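Local coordinates for protein hydrogenase-specific maturation endopeptidase (Thermococcus kodakarensis, PDB 5IJA) that probably acts as the endopeptidase that trims a [NiFe] hydrogenase precursor during maturation of that enzyme, at residues Arg2-Ala7 with Glu51-Ile56; His113-Val118 with Glu141-Leu146; Asn45-Glu50 with Glu105-Ala110. All blocks are in the same frame, centred on the assembly; numbering follows the deposited sequence.

Interaction 1: Arg2-Ala7 with Glu51-Ile56; sequences RVLILA and ERIVII
Leu4 and Leu6 each give both N-H and C=O to strand 52-56, in a regular parallel ladder. Leu4 N donates to Arg52 O and Leu6 N to Val54 O. In return Leu4 O accepts from Val54 N at 2.8 Å and Leu6 O from Ile56 N. The short axes lie 4.6 Å apart at 20°. CA-H...O contacts fill in between, such as Ile5 CA to Val54 O at 3.3 Å.

The polar contacts change at the start of the ladder. Arg2 O accepts from Glu51 N and, weakly, from Arg52 N. The side chain of Glu51 bends back, with CD turned to chi2 101°, and OE1 takes the Arg2 N-H at 2.9 Å from above the carboxylate plane. The Arg2 guanidinium gets no N-H onto this carboxylate; its NH1 bonds Asn48 O instead.

Apolar contacts line both faces. On one, Ile53 CD1 lies against Leu4 CB at 3.7 Å, and Ile53 CG2 meets Leu6 CD1 at 3.7 Å. On the other, Val3 CG1 touches Val54 CG2 at 3.8 Å, while Val3 CG2 rests on the aliphatic part of Arg52. Beyond it the Arg52 guanidinium leads away, and its NH1 hydrogen-bonds Leu146 O.

Backbone polarity is thus paired inside an aliphatic core, as expected of central strands in an alpha/beta sheet, and the charged side chains of Arg2, Glu51 and Arg52 gather at the start of the strands, near the surface.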
ATOM      1  N   ARG A   2      -2.445   1.900  17.489  1.00 52.12           N
ATOM      2  CA  ARG A   2      -1.181   1.428  16.940  1.00 44.29           C
ATOM      3  C   ARG A   2      -1.388   1.088  15.488  1.00 42.41           C
ATOM      4  O   ARG A   2      -2.320   0.369  15.152  1.00 40.58           O
ATOM      5  CB  ARG A   2      -0.664   0.212  17.698  1.00 47.50           C
ATOM      6  CG  ARG A   2      -0.000   0.556  19.014  1.00 50.89           C
ATOM      7  CD  ARG A   2       0.430  -0.692  19.748  1.00 50.69           C
ATOM      8  NE  ARG A   2      -0.669  -1.635  19.925  1.00 53.62           N
ATOM      9  CZ  ARG A   2      -0.662  -2.879  19.461  1.00 46.05           C
ATOM     10  NH1 ARG A   2       0.395  -3.330  18.786  1.00 48.00           N
ATOM     11  NH2 ARG A   2      -1.705  -3.674  19.671  1.00 49.48           N
ATOM     12  N   VAL A   3      -0.513   1.603  14.636  1.00 38.25           N
ATOM     13  CA  VAL A   3      -0.710   1.539  13.191  1.00 31.86           C
ATOM     14  C   VAL A   3       0.361   0.697  12.530  1.00 31.62           C
ATOM     15  O   VAL A   3       1.538   0.792  12.877  1.00 35.48           O
ATOM     16  CB  VAL A   3      -0.732   2.975  12.585  1.00 35.35           C
ATOM     17  CG1 VAL A   3      -1.087   2.946  11.103  1.00 34.89           C
ATOM     18  CG2 VAL A   3      -1.735   3.850  13.346  1.00 40.39           C
ATOM     19  N   LEU A   4      -0.046  -0.182  11.613  1.00 30.06           N
ATOM     20  CA  LEU A   4       0.911  -0.964  10.829  1.00 30.00           C
ATOM     21  C   LEU A   4       0.832  -0.556   9.365  1.00 32.21           C
ATOM     22  O   LEU A   4      -0.259  -0.449   8.812  1.00 30.47           O
ATOM     23  CB  LEU A   4       0.638  -2.463  10.971  1.00 29.52           C
ATOM     24  CG  LEU A   4       1.392  -3.444  10.064  1.00 28.07           C
ATOM     25  CD1 LEU A   4       2.914  -3.365  10.231  1.00 31.63           C
ATOM     26  CD2 LEU A   4       0.916  -4.849  10.325  1.00 28.97           C
ATOM     27  N   ILE A   5       1.979  -0.308   8.746  1.00 31.33           N
ATOM     28  CA  ILE A   5       2.010   0.066   7.332  1.00 28.40           C
ATOM     29  C   ILE A   5       2.451  -1.133   6.504  1.00 30.39           C
ATOM     30  O   ILE A   5       3.447  -1.765   6.823  1.00 32.09           O
ATOM     31  CB  ILE A   5       2.943   1.264   7.111  1.00 32.04           C
ATOM     32  CG1 ILE A   5       2.363   2.500   7.823  1.00 33.86           C
ATOM     33  CG2 ILE A   5       3.161   1.517   5.634  1.00 28.94           C
ATOM     34  CD1 ILE A   5       3.343   3.627   7.980  1.00 41.88           C
ATOM     35  N   LEU A   6       1.672  -1.476   5.479  1.00 25.31           N
ATOM     36  CA  LEU A   6       2.006  -2.564   4.570  1.00 30.49           C
ATOM     37  C   LEU A   6       2.410  -1.987   3.228  1.00 30.55           C
ATOM     38  O   LEU A   6       1.591  -1.386   2.552  1.00 31.15           O
ATOM     39  CB  LEU A   6       0.822  -3.509   4.376  1.00 31.03           C
ATOM     40  CG  LEU A   6       0.200  -4.128   5.622  1.00 33.95           C
ATOM     41  CD1 LEU A   6      -0.878  -5.126   5.210  1.00 28.78           C
ATOM     42  CD2 LEU A   6       1.272  -4.774   6.480  1.00 26.87           C
ATOM     43  N   ALA A   7       3.671  -2.163   2.845  1.00 29.92           N
ATOM     44  CA  ALA A   7       4.130  -1.663   1.559  1.00 32.85           C
ATOM     45  C   ALA A   7       4.112  -2.785   0.544  1.00 31.67           C
ATOM     46  O   ALA A   7       4.732  -3.825   0.771  1.00 33.67           O
ATOM     47  CB  ALA A   7       5.528  -1.075   1.681  1.00 34.87           C
ATOM     48  N   GLU A  51      -4.423  -1.723  15.322  1.00 34.38           N
ATOM     49  CA  GLU A  51      -5.839  -1.451  15.118  1.00 33.59           C
ATOM     50  C   GLU A  51      -6.105  -0.721  13.809  1.00 34.30           C
ATOM     51  O   GLU A  51      -7.256  -0.594  13.399  1.00 32.73           O
ATOM     52  CB  GLU A  51      -6.402  -0.628  16.288  1.00 40.94           C
ATOM     53  CG  GLU A  51      -6.261  -1.298  17.666  1.00 44.10           C
ATOM     54  CD  GLU A  51      -5.099  -0.746  18.492  1.00 54.17           C
ATOM     55  OE1 GLU A  51      -4.029  -0.431  17.918  1.00 49.35           O
ATOM     56  OE2 GLU A  51      -5.263  -0.615  19.724  1.00 56.34           O
ATOM     57  N   ARG A  52      -5.040  -0.212  13.191  1.00 32.41           N
ATOM     58  CA  ARG A  52      -5.125   0.470  11.909  1.00 32.00           C
ATOM     59  C   ARG A  52      -4.057  -0.100  10.994  1.00 32.32           C
ATOM     60  O   ARG A  52      -2.913  -0.290  11.419  1.00 30.77           O
ATOM     61  CB  ARG A  52      -4.944   1.975  12.061  1.00 31.40           C
ATOM     62  CG  ARG A  52      -5.130   2.769  10.761  1.00 32.55           C
ATOM     63  CD  ARG A  52      -5.084   4.272  11.048  1.00 37.30           C
ATOM     64  NE  ARG A  52      -6.187   4.653  11.934  1.00 43.33           N
ATOM     65  CZ  ARG A  52      -6.218   5.761  12.672  1.00 49.45           C
ATOM     66  NH1 ARG A  52      -5.203   6.612  12.648  1.00 46.12           N
ATOM     67  NH2 ARG A  52      -7.263   6.013  13.449  1.00 50.19           N
ATOM     68  N   ILE A  53      -4.453  -0.426   9.769  1.00 26.28           N
ATOM     69  CA  ILE A  53      -3.518  -0.918   8.742  1.00 26.59           C
ATOM     70  C   ILE A  53      -3.513   0.038   7.556  1.00 29.66           C
ATOM     71  O   ILE A  53      -4.565   0.333   6.991  1.00 29.99           O
ATOM     72  CB  ILE A  53      -3.921  -2.306   8.229  1.00 28.20           C
ATOM     73  CG1 ILE A  53      -4.056  -3.315   9.375  1.00 33.21           C
ATOM     74  CG2 ILE A  53      -2.934  -2.811   7.189  1.00 30.58           C
ATOM     75  CD1 ILE A  53      -2.797  -3.558  10.130  1.00 36.40           C
ATOM     76  N   VAL A  54      -2.338   0.497   7.145  1.00 26.71           N
ATOM     77  CA  VAL A  54      -2.252   1.414   6.025  1.00 24.94           C
ATOM     78  C   VAL A  54      -1.502   0.737   4.885  1.00 30.50           C
ATOM     79  O   VAL A  54      -0.303   0.501   4.994  1.00 28.97           O
ATOM     80  CB  VAL A  54      -1.526   2.683   6.419  1.00 27.01           C
ATOM     81  CG1 VAL A  54      -1.324   3.553   5.205  1.00 28.53           C
ATOM     82  CG2 VAL A  54      -2.312   3.407   7.518  1.00 30.23           C
ATOM     83  N   ILE A  55      -2.210   0.423   3.807  1.00 22.33           N
ATOM     84  CA  ILE A  55      -1.619  -0.266   2.655  1.00 27.20           C
ATOM     85  C   ILE A  55      -1.165   0.763   1.636  1.00 28.02           C
ATOM     86  O   ILE A  55      -1.917   1.669   1.306  1.00 31.53           O
ATOM     87  CB  ILE A  55      -2.634  -1.239   2.041  1.00 30.33           C
ATOM     88  CG1 ILE A  55      -2.950  -2.330   3.050  1.00 29.77           C
ATOM     89  CG2 ILE A  55      -2.115  -1.866   0.749  1.00 32.16           C
ATOM     90  CD1 ILE A  55      -4.218  -3.060   2.725  1.00 37.62           C
ATOM     91  N   ILE A  56       0.057   0.655   1.162  1.00 25.65           N
ATOM     92  CA  ILE A  56       0.569   1.565   0.167  1.00 26.63           C
ATOM     93  C   ILE A  56       1.007   0.775  -1.048  1.00 32.74           C
ATOM     94  O   ILE A  56       1.759  -0.134  -0.938  1.00 30.97           O
ATOM     95  CB  ILE A  56       1.743   2.418   0.672  1.00 27.53           C
ATOM     96  CG1 ILE A  56       1.444   3.056   2.010  1.00 28.83           C
ATOM     97  CG2 ILE A  56       2.056   3.511  -0.312  1.00 29.66           C
ATOM     98  CD1 ILE A  56       2.480   4.033   2.470  1.00 29.29           C
TER

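Interaction 2: His113-Val118 with Glu141-Leu146; sequences HFIGIV and EIAEKL
His113 and Ile115 face Leu146, Ile142 and Ala143 across a strand and a helix that run nearly antiparallel, at 168°, with their short axes 10.0 Å apart. The contact is mostly between side chains; Ile115 CD1 also touches the backbone Ala143 N.

Leu146 covers the His113 ring with both methyls. Leu146 CD2 sits over one face of the His113 ring, 4.2 Å from its centroid and 26° off the normal, a CH-pi contact. Leu146 CD1 lies 3.7 Å from His113 ND1 and also touches CG and CB. The ring is polar at both nitrogens, and both have partners: ND1 bonds His71 NE2 and NE2 bonds Glu111 OE2. These two bonds would hold the ring's rotation while the leucine packs on it.

Ile115 reaches the helix with its last carbon. Its chain is extended, with CD1 anti to CA (chi2 174°), and Ile115 CD1 meets Ile142 CG2 at 3.9 Å and Ala143 CB at 4.0 Å. Leu146 CD1 is a looser neighbour of Ile115 CD1 at 4.4 Å.

The helix 130-146 therefore packs on one face of the sheet. Ile142 and Leu146 also touch His71 of strand 69-73, and Ala143 touches Leu26 of helix 18-28. Strand 111-118 itself lies between strands 52-59 and 69-73.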
ATOM      1  N   HIS A 113      -6.804   1.196   5.482  1.00 30.22           N
ATOM      2  CA  HIS A 113      -6.615   2.334   4.595  1.00 27.01           C
ATOM      3  C   HIS A 113      -5.783   1.917   3.401  1.00 31.46           C
ATOM      4  O   HIS A 113      -4.874   1.090   3.536  1.00 31.34           O
ATOM      5  CB  HIS A 113      -5.905   3.478   5.336  1.00 29.59           C
ATOM      6  CG  HIS A 113      -6.763   4.167   6.346  1.00 32.92           C
ATOM      7  ND1 HIS A 113      -7.399   5.360   6.085  1.00 36.47           N
ATOM      8  CD2 HIS A 113      -7.095   3.833   7.615  1.00 35.86           C
ATOM      9  CE1 HIS A 113      -8.093   5.729   7.145  1.00 36.93           C
ATOM     10  NE2 HIS A 113      -7.916   4.827   8.092  1.00 33.86           N
ATOM     11  N   PHE A 114      -6.080   2.488   2.239  1.00 26.05           N
ATOM     12  CA  PHE A 114      -5.367   2.157   1.005  1.00 28.84           C
ATOM     13  C   PHE A 114      -4.875   3.453   0.405  1.00 29.05           C
ATOM     14  O   PHE A 114      -5.650   4.360   0.132  1.00 31.64           O
ATOM     15  CB  PHE A 114      -6.268   1.406  -0.004  1.00 27.29           C
ATOM     16  CG  PHE A 114      -5.581   1.061  -1.288  1.00 28.83           C
ATOM     17  CD1 PHE A 114      -5.570   1.956  -2.350  1.00 33.04           C
ATOM     18  CD2 PHE A 114      -4.933  -0.156  -1.442  1.00 33.21           C
ATOM     19  CE1 PHE A 114      -4.911   1.648  -3.533  1.00 31.41           C
ATOM     20  CE2 PHE A 114      -4.271  -0.476  -2.637  1.00 39.53           C
ATOM     21  CZ  PHE A 114      -4.268   0.430  -3.682  1.00 35.85           C
ATOM     22  N   ILE A 115      -3.567   3.525   0.185  1.00 28.87           N
ATOM     23  CA  ILE A 115      -2.965   4.643  -0.514  1.00 28.54           C
ATOM     24  C   ILE A 115      -2.403   4.124  -1.820  1.00 30.46           C
ATOM     25  O   ILE A 115      -1.535   3.241  -1.819  1.00 31.41           O
ATOM     26  CB  ILE A 115      -1.846   5.287   0.314  1.00 29.05           C
ATOM     27  CG1 ILE A 115      -2.381   5.664   1.695  1.00 27.91           C
ATOM     28  CG2 ILE A 115      -1.290   6.510  -0.426  1.00 33.53           C
ATOM     29  CD1 ILE A 115      -1.273   6.188   2.658  1.00 27.89           C
ATOM     30  N   GLY A 116      -2.918   4.640  -2.933  1.00 31.75           N
ATOM     31  CA  GLY A 116      -2.467   4.214  -4.245  1.00 32.53           C
ATOM     32  C   GLY A 116      -1.697   5.307  -4.967  1.00 35.09           C
ATOM     33  O   GLY A 116      -2.130   6.460  -5.005  1.00 37.60           O
ATOM     34  N   ILE A 117      -0.550   4.942  -5.521  1.00 31.53           N
ATOM     35  CA  ILE A 117       0.299   5.887  -6.239  1.00 38.07           C
ATOM     36  C   ILE A 117       0.255   5.553  -7.719  1.00 42.65           C
ATOM     37  O   ILE A 117       0.694   4.471  -8.129  1.00 39.44           O
ATOM     38  CB  ILE A 117       1.749   5.849  -5.732  1.00 33.89           C
ATOM     39  CG1 ILE A 117       1.795   6.135  -4.228  1.00 36.07           C
ATOM     40  CG2 ILE A 117       2.622   6.851  -6.498  1.00 39.50           C
ATOM     41  CD1 ILE A 117       3.099   5.689  -3.570  1.00 38.65           C
ATOM     42  N   VAL A 118      -0.284   6.470  -8.518  1.00 40.99           N
ATOM     43  CA  VAL A 118      -0.531   6.176  -9.926  1.00 45.86           C
ATOM     44  C   VAL A 118       0.781   6.143 -10.702  1.00 44.11           C
ATOM     45  O   VAL A 118       1.494   7.139 -10.812  1.00 44.40           O
ATOM     46  CB  VAL A 118      -1.507   7.190 -10.568  1.00 41.55           C
ATOM     47  CG1 VAL A 118      -1.654   6.916 -12.058  1.00 45.35           C
ATOM     48  CG2 VAL A 118      -2.862   7.132  -9.892  1.00 46.18           C
ATOM     49  N   GLU A 141       3.223  11.576   3.255  1.00 35.81           N
ATOM     50  CA  GLU A 141       2.525  12.592   4.054  1.00 38.81           C
ATOM     51  C   GLU A 141       1.177  12.109   4.571  1.00 38.35           C
ATOM     52  O   GLU A 141       0.834  12.328   5.735  1.00 40.43           O
ATOM     53  CB  GLU A 141       2.303  13.859   3.243  1.00 41.47           C
ATOM     54  CG  GLU A 141       3.548  14.657   2.946  1.00 47.95           C
ATOM     55  CD  GLU A 141       3.219  15.897   2.141  1.00 55.14           C
ATOM     56  OE1 GLU A 141       2.099  16.431   2.325  1.00 58.01           O
ATOM     57  OE2 GLU A 141       4.059  16.323   1.317  1.00 51.85           O
ATOM     58  N   ILE A 142       0.413  11.463   3.698  1.00 34.51           N
ATOM     59  CA  ILE A 142      -0.873  10.888   4.092  1.00 35.08           C
ATOM     60  C   ILE A 142      -0.681   9.824   5.165  1.00 30.43           C
ATOM     61  O   ILE A 142      -1.385   9.808   6.167  1.00 34.22           O
ATOM     62  CB  ILE A 142      -1.610  10.286   2.874  1.00 37.36           C
ATOM     63  CG1 ILE A 142      -1.886  11.373   1.837  1.00 38.75           C
ATOM     64  CG2 ILE A 142      -2.914   9.616   3.295  1.00 36.92           C
ATOM     65  CD1 ILE A 142      -2.533  10.877   0.548  1.00 34.10           C
ATOM     66  N   ALA A 143       0.287   8.937   4.970  1.00 32.69           N
ATOM     67  CA  ALA A 143       0.512   7.851   5.910  1.00 32.14           C
ATOM     68  C   ALA A 143       0.938   8.354   7.302  1.00 37.12           C
ATOM     69  O   ALA A 143       0.553   7.776   8.319  1.00 36.60           O
ATOM     70  CB  ALA A 143       1.560   6.895   5.360  1.00 32.72           C
ATOM     71  N   GLU A 144       1.748   9.412   7.350  1.00 36.85           N
ATOM     72  CA  GLU A 144       2.205   9.941   8.645  1.00 34.85           C
ATOM     73  C   GLU A 144       1.031  10.488   9.448  1.00 37.91           C
ATOM     74  O   GLU A 144       0.973  10.333  10.670  1.00 41.41           O
ATOM     75  CB  GLU A 144       3.279  11.025   8.449  1.00 39.83           C
ATOM     76  CG  GLU A 144       4.595  10.495   7.878  1.00 38.88           C
ATOM     77  CD  GLU A 144       5.811  11.328   8.281  1.00 46.13           C
ATOM     78  OE1 GLU A 144       6.147  11.371   9.490  1.00 43.56           O
ATOM     79  OE2 GLU A 144       6.437  11.931   7.384  1.00 44.57           O
ATOM     80  N   LYS A 145       0.097  11.125   8.753  1.00 34.28           N
ATOM     81  CA  LYS A 145      -1.144  11.559   9.381  1.00 40.47           C
ATOM     82  C   LYS A 145      -1.953  10.381   9.934  1.00 44.18           C
ATOM     83  O   LYS A 145      -2.501  10.471  11.030  1.00 47.83           O
ATOM     84  CB  LYS A 145      -1.984  12.377   8.395  1.00 43.60           C
ATOM     85  CG  LYS A 145      -1.232  13.581   7.872  1.00 49.34           C
ATOM     86  CD  LYS A 145      -1.968  14.368   6.798  1.00 50.41           C
ATOM     87  CE  LYS A 145      -1.197  15.664   6.515  1.00 56.02           C
ATOM     88  NZ  LYS A 145      -1.482  16.241   5.175  1.00 61.58           N
ATOM     89  N   LEU A 146      -2.020   9.275   9.194  1.00 40.71           N
ATOM     90  CA  LEU A 146      -2.814   8.138   9.641  1.00 37.27           C
ATOM     91  C   LEU A 146      -2.160   7.418  10.814  1.00 44.17           C
ATOM     92  O   LEU A 146      -2.824   6.713  11.578  1.00 43.28           O
ATOM     93  CB  LEU A 146      -3.050   7.160   8.478  1.00 33.02           C
ATOM     94  CG  LEU A 146      -3.791   7.747   7.276  1.00 31.94           C
ATOM     95  CD1 LEU A 146      -3.923   6.728   6.149  1.00 34.68           C
ATOM     96  CD2 LEU A 146      -5.161   8.237   7.712  1.00 43.75           C
TER

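Interaction 3: Asn45-Glu50 with Glu105-Ala110; sequences NHYNGE and ERLKRA
Tyr47 presents its ring to the helix 105-109, and Leu107 and Arg106 receive it. Of the residues here, Tyr47 has the most surface buried by the contact. CG stands anti to the backbone N (chi1 -177°), which carries the ring out from the loop. Leu107 CD1 lies over one face of the Tyr47 ring, 4.0 Å from its centroid and 17° off the normal, as a CH-pi contact. The ring atom nearest to Leu107 CD1 is Tyr47 CE1 at 3.8 Å. The opposite face has Gly49 N above its centre, so the ring is sandwiched between its own loop and the helix. Tyr47 OH donates to Glu50 O at 2.6 Å, and it packs on the Arg106 backbone and on Arg106 CB.

Arg106 lays one guanidinium face on the loop. Gly49 CA sits over it, nearest to Arg106 NH1 at 3.4 Å. The guanidinium plane is turned 80° from the Tyr47 ring. Water 1 lies in the guanidinium plane at its edge, accepts from Arg106 NH2 at 2.7 Å and donates to Tyr47 O. Arg106 NH2 also forms a salt bridge with Asp104 OD2. Gly49 suits its place twice over: a CB would clash with Arg106 NH1, and its backbone angles themselves call for glycine.

An alanine in place of Tyr47 would probably leave Leu107 CD1 without its ring face, Glu50 O without the hydroxyl donor, and a gap between loop and helix.

Ala110 CB adds a smaller touch on Glu50 O. The loop 45-50 leads into strand 52-59, and Tyr47 also touches Leu4 of strand 3-8. Leu107 also packs on Leu100 and Met101 of helix 88-103, so helix 105-109 joins the loop to that helix.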
ATOM      1  N   ASN A  45       3.709 -13.569  10.336  1.00 39.99           N
ATOM      2  CA  ASN A  45       4.790 -13.478  11.307  1.00 47.73           C
ATOM      3  C   ASN A  45       4.952 -12.098  11.942  1.00 47.97           C
ATOM      4  O   ASN A  45       5.671 -11.944  12.934  1.00 48.02           O
ATOM      5  CB  ASN A  45       6.111 -13.887  10.650  1.00 50.17           C
ATOM      6  CG  ASN A  45       6.148 -15.353  10.293  1.00 56.67           C
ATOM      7  OD1 ASN A  45       5.702 -16.195  11.071  1.00 56.90           O
ATOM      8  ND2 ASN A  45       6.677 -15.671   9.115  1.00 55.33           N
ATOM      9  N   HIS A  46       4.288 -11.093  11.385  1.00 40.57           N
ATOM     10  CA  HIS A  46       4.582  -9.720  11.773  1.00 31.68           C
ATOM     11  C   HIS A  46       3.468  -9.029  12.571  1.00 38.84           C
ATOM     12  O   HIS A  46       3.735  -8.197  13.440  1.00 37.67           O
ATOM     13  CB  HIS A  46       4.889  -8.899  10.518  1.00 35.83           C
ATOM     14  CG  HIS A  46       5.382  -7.514  10.810  1.00 39.75           C
ATOM     15  ND1 HIS A  46       6.713  -7.226  11.024  1.00 40.73           N
ATOM     16  CD2 HIS A  46       4.719  -6.340  10.934  1.00 38.81           C
ATOM     17  CE1 HIS A  46       6.850  -5.933  11.259  1.00 37.94           C
ATOM     18  NE2 HIS A  46       5.655  -5.374  11.218  1.00 39.73           N
ATOM     19  N   TYR A  47       2.220  -9.348  12.252  1.00 35.28           N
ATOM     20  CA  TYR A  47       1.085  -8.646  12.849  1.00 33.04           C
ATOM     21  C   TYR A  47       1.083  -8.774  14.369  1.00 36.38           C
ATOM     22  O   TYR A  47       1.324  -9.857  14.902  1.00 38.42           O
ATOM     23  CB  TYR A  47      -0.230  -9.183  12.288  1.00 32.09           C
ATOM     24  CG  TYR A  47      -1.435  -8.430  12.820  1.00 33.68           C
ATOM     25  CD1 TYR A  47      -1.618  -7.085  12.526  1.00 33.89           C
ATOM     26  CD2 TYR A  47      -2.395  -9.070  13.593  1.00 32.96           C
ATOM     27  CE1 TYR A  47      -2.709  -6.385  13.015  1.00 32.04           C
ATOM     28  CE2 TYR A  47      -3.492  -8.378  14.089  1.00 29.40           C
ATOM     29  CZ  TYR A  47      -3.647  -7.044  13.789  1.00 31.47           C
ATOM     30  OH  TYR A  47      -4.736  -6.351  14.269  1.00 30.92           O
ATOM     31  N   ASN A  48       0.812  -7.670  15.056  1.00 32.73           N
ATOM     32  CA  ASN A  48       0.828  -7.642  16.518  1.00 38.73           C
ATOM     33  C   ASN A  48      -0.383  -6.917  17.097  1.00 41.47           C
ATOM     34  O   ASN A  48      -0.278  -6.193  18.093  1.00 37.87           O
ATOM     35  CB  ASN A  48       2.123  -6.984  17.013  1.00 41.71           C
ATOM     36  CG  ASN A  48       2.359  -7.188  18.510  1.00 50.82           C
ATOM     37  OD1 ASN A  48       2.063  -8.248  19.064  1.00 42.52           O
ATOM     38  ND2 ASN A  48       2.885  -6.162  19.167  1.00 48.93           N
ATOM     39  N   GLY A  49      -1.538  -7.090  16.460  1.00 35.97           N
ATOM     40  CA  GLY A  49      -2.780  -6.547  16.999  1.00 35.46           C
ATOM     41  C   GLY A  49      -3.056  -5.088  16.672  1.00 33.88           C
ATOM     42  O   GLY A  49      -3.960  -4.470  17.258  1.00 35.62           O
ATOM     43  N   GLU A  50      -2.300  -4.533  15.725  1.00 32.69           N
ATOM     44  CA  GLU A  50      -2.449  -3.128  15.352  1.00 32.38           C
ATOM     45  C   GLU A  50      -3.882  -2.877  14.929  1.00 34.98           C
ATOM     46  O   GLU A  50      -4.495  -3.727  14.295  1.00 34.11           O
ATOM     47  CB  GLU A  50      -1.487  -2.730  14.228  1.00 34.11           C
ATOM     48  CG  GLU A  50      -0.023  -2.655  14.621  1.00 36.54           C
ATOM     49  CD  GLU A  50       0.657  -4.005  14.730  1.00 35.79           C
ATOM     50  OE1 GLU A  50       0.072  -5.042  14.348  1.00 35.07           O
ATOM     51  OE2 GLU A  50       1.811  -4.032  15.202  1.00 42.94           O
ATOM     52  N   GLU A 105      -9.224 -12.124  14.960  1.00 33.32           N
ATOM     53  CA  GLU A 105     -10.319 -11.154  15.054  1.00 34.24           C
ATOM     54  C   GLU A 105      -9.839  -9.717  15.103  1.00 34.53           C
ATOM     55  O   GLU A 105     -10.566  -8.810  14.698  1.00 36.01           O
ATOM     56  CB  GLU A 105     -11.184 -11.428  16.293  1.00 35.72           C
ATOM     57  CG  GLU A 105     -12.401 -12.322  16.041  1.00 49.87           C
ATOM     58  CD  GLU A 105     -13.423 -11.700  15.091  1.00 52.17           C
ATOM     59  OE1 GLU A 105     -13.556 -10.455  15.069  1.00 54.10           O
ATOM     60  OE2 GLU A 105     -14.100 -12.461  14.366  1.00 61.20           O
ATOM     61  N   ARG A 106      -8.629  -9.485  15.601  1.00 33.65           N
ATOM     62  CA  ARG A 106      -8.136  -8.118  15.683  1.00 30.46           C
ATOM     63  C   ARG A 106      -7.861  -7.585  14.295  1.00 27.98           C
ATOM     64  O   ARG A 106      -8.114  -6.411  14.014  1.00 31.18           O
ATOM     65  CB  ARG A 106      -6.859  -8.019  16.530  1.00 33.66           C
ATOM     66  CG  ARG A 106      -7.001  -8.578  17.939  1.00 39.11           C
ATOM     67  CD  ARG A 106      -5.638  -8.728  18.586  1.00 38.26           C
ATOM     68  NE  ARG A 106      -4.797  -9.642  17.826  1.00 35.78           N
ATOM     69  CZ  ARG A 106      -3.522  -9.870  18.097  1.00 35.61           C
ATOM     70  NH1 ARG A 106      -2.944  -9.248  19.126  1.00 36.80           N
ATOM     71  NH2 ARG A 106      -2.829 -10.715  17.345  1.00 36.97           N
ATOM     72  N   LEU A 107      -7.323  -8.458  13.441  1.00 25.78           N
ATOM     73  CA  LEU A 107      -7.015  -8.089  12.067  1.00 29.20           C
ATOM     74  C   LEU A 107      -8.300  -7.886  11.301  1.00 28.57           C
ATOM     75  O   LEU A 107      -8.426  -6.955  10.496  1.00 31.16           O
ATOM     76  CB  LEU A 107      -6.164  -9.150  11.388  1.00 27.49           C
ATOM     77  CG  LEU A 107      -5.653  -8.769   9.994  1.00 29.67           C
ATOM     78  CD1 LEU A 107      -4.786  -7.549  10.055  1.00 30.52           C
ATOM     79  CD2 LEU A 107      -4.865  -9.933   9.402  1.00 32.54           C
ATOM     80  N   LYS A 108      -9.258  -8.764  11.559  1.00 29.39           N
ATOM     81  CA  LYS A 108     -10.561  -8.682  10.895  1.00 31.30           C
ATOM     82  C   LYS A 108     -11.251  -7.353  11.196  1.00 31.89           C
ATOM     83  O   LYS A 108     -11.861  -6.763  10.304  1.00 34.05           O
ATOM     84  CB  LYS A 108     -11.448  -9.851  11.322  1.00 31.38           C
ATOM     85  CG  LYS A 108     -12.786  -9.918  10.567  1.00 32.77           C
ATOM     86  CD  LYS A 108     -13.248 -11.343  10.405  1.00 41.64           C
ATOM     87  CE  LYS A 108     -14.526 -11.592  11.172  1.00 50.90           C
ATOM     88  NZ  LYS A 108     -15.188 -12.845  10.700  1.00 62.58           N
ATOM     89  N   ARG A 109     -11.139  -6.880  12.437  1.00 31.85           N
ATOM     90  CA  ARG A 109     -11.823  -5.653  12.866  1.00 34.00           C
ATOM     91  C   ARG A 109     -10.980  -4.386  12.675  1.00 37.27           C
ATOM     92  O   ARG A 109     -11.451  -3.273  12.929  1.00 34.35           O
ATOM     93  CB  ARG A 109     -12.241  -5.773  14.337  1.00 32.32           C
ATOM     94  N   ALA A 110      -9.736  -4.546  12.228  1.00 31.74           N
ATOM     95  CA  ALA A 110      -8.834  -3.406  12.099  1.00 31.12           C
ATOM     96  C   ALA A 110      -9.312  -2.422  11.039  1.00 32.04           C
ATOM     97  O   ALA A 110      -9.961  -2.809  10.071  1.00 34.32           O
ATOM     98  CB  ALA A 110      -7.408  -3.890  11.756  1.00 31.20           C
TER
HETATM   99  O   HOH W   1      -0.238 -11.539  16.939  1.00 49.69           O

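Overall arrangement
From the N terminus, strand 3-8 is joined by strand 52-59 in interaction 1. This closes a loop that includes helix 18-28, strand 33-37 and the residues 45-50. Interaction 3 starts inside that loop and ends on 105-110, so the two cross. They also touch, where Leu4 packs against His46. Interaction 2 opens after both have closed. It joins strand 111-118, which directly follows helix 105-109, to the last helix. Interactions 1 and 2 share the sheet, since strands 52-59 and 111-118 are neighbours, and Val54 CG1 packs on Ile115 CD1. Together they tie the central strands to the C-terminal helix on one face, and to the short helix 105-109 and the loop 45-50 at one end.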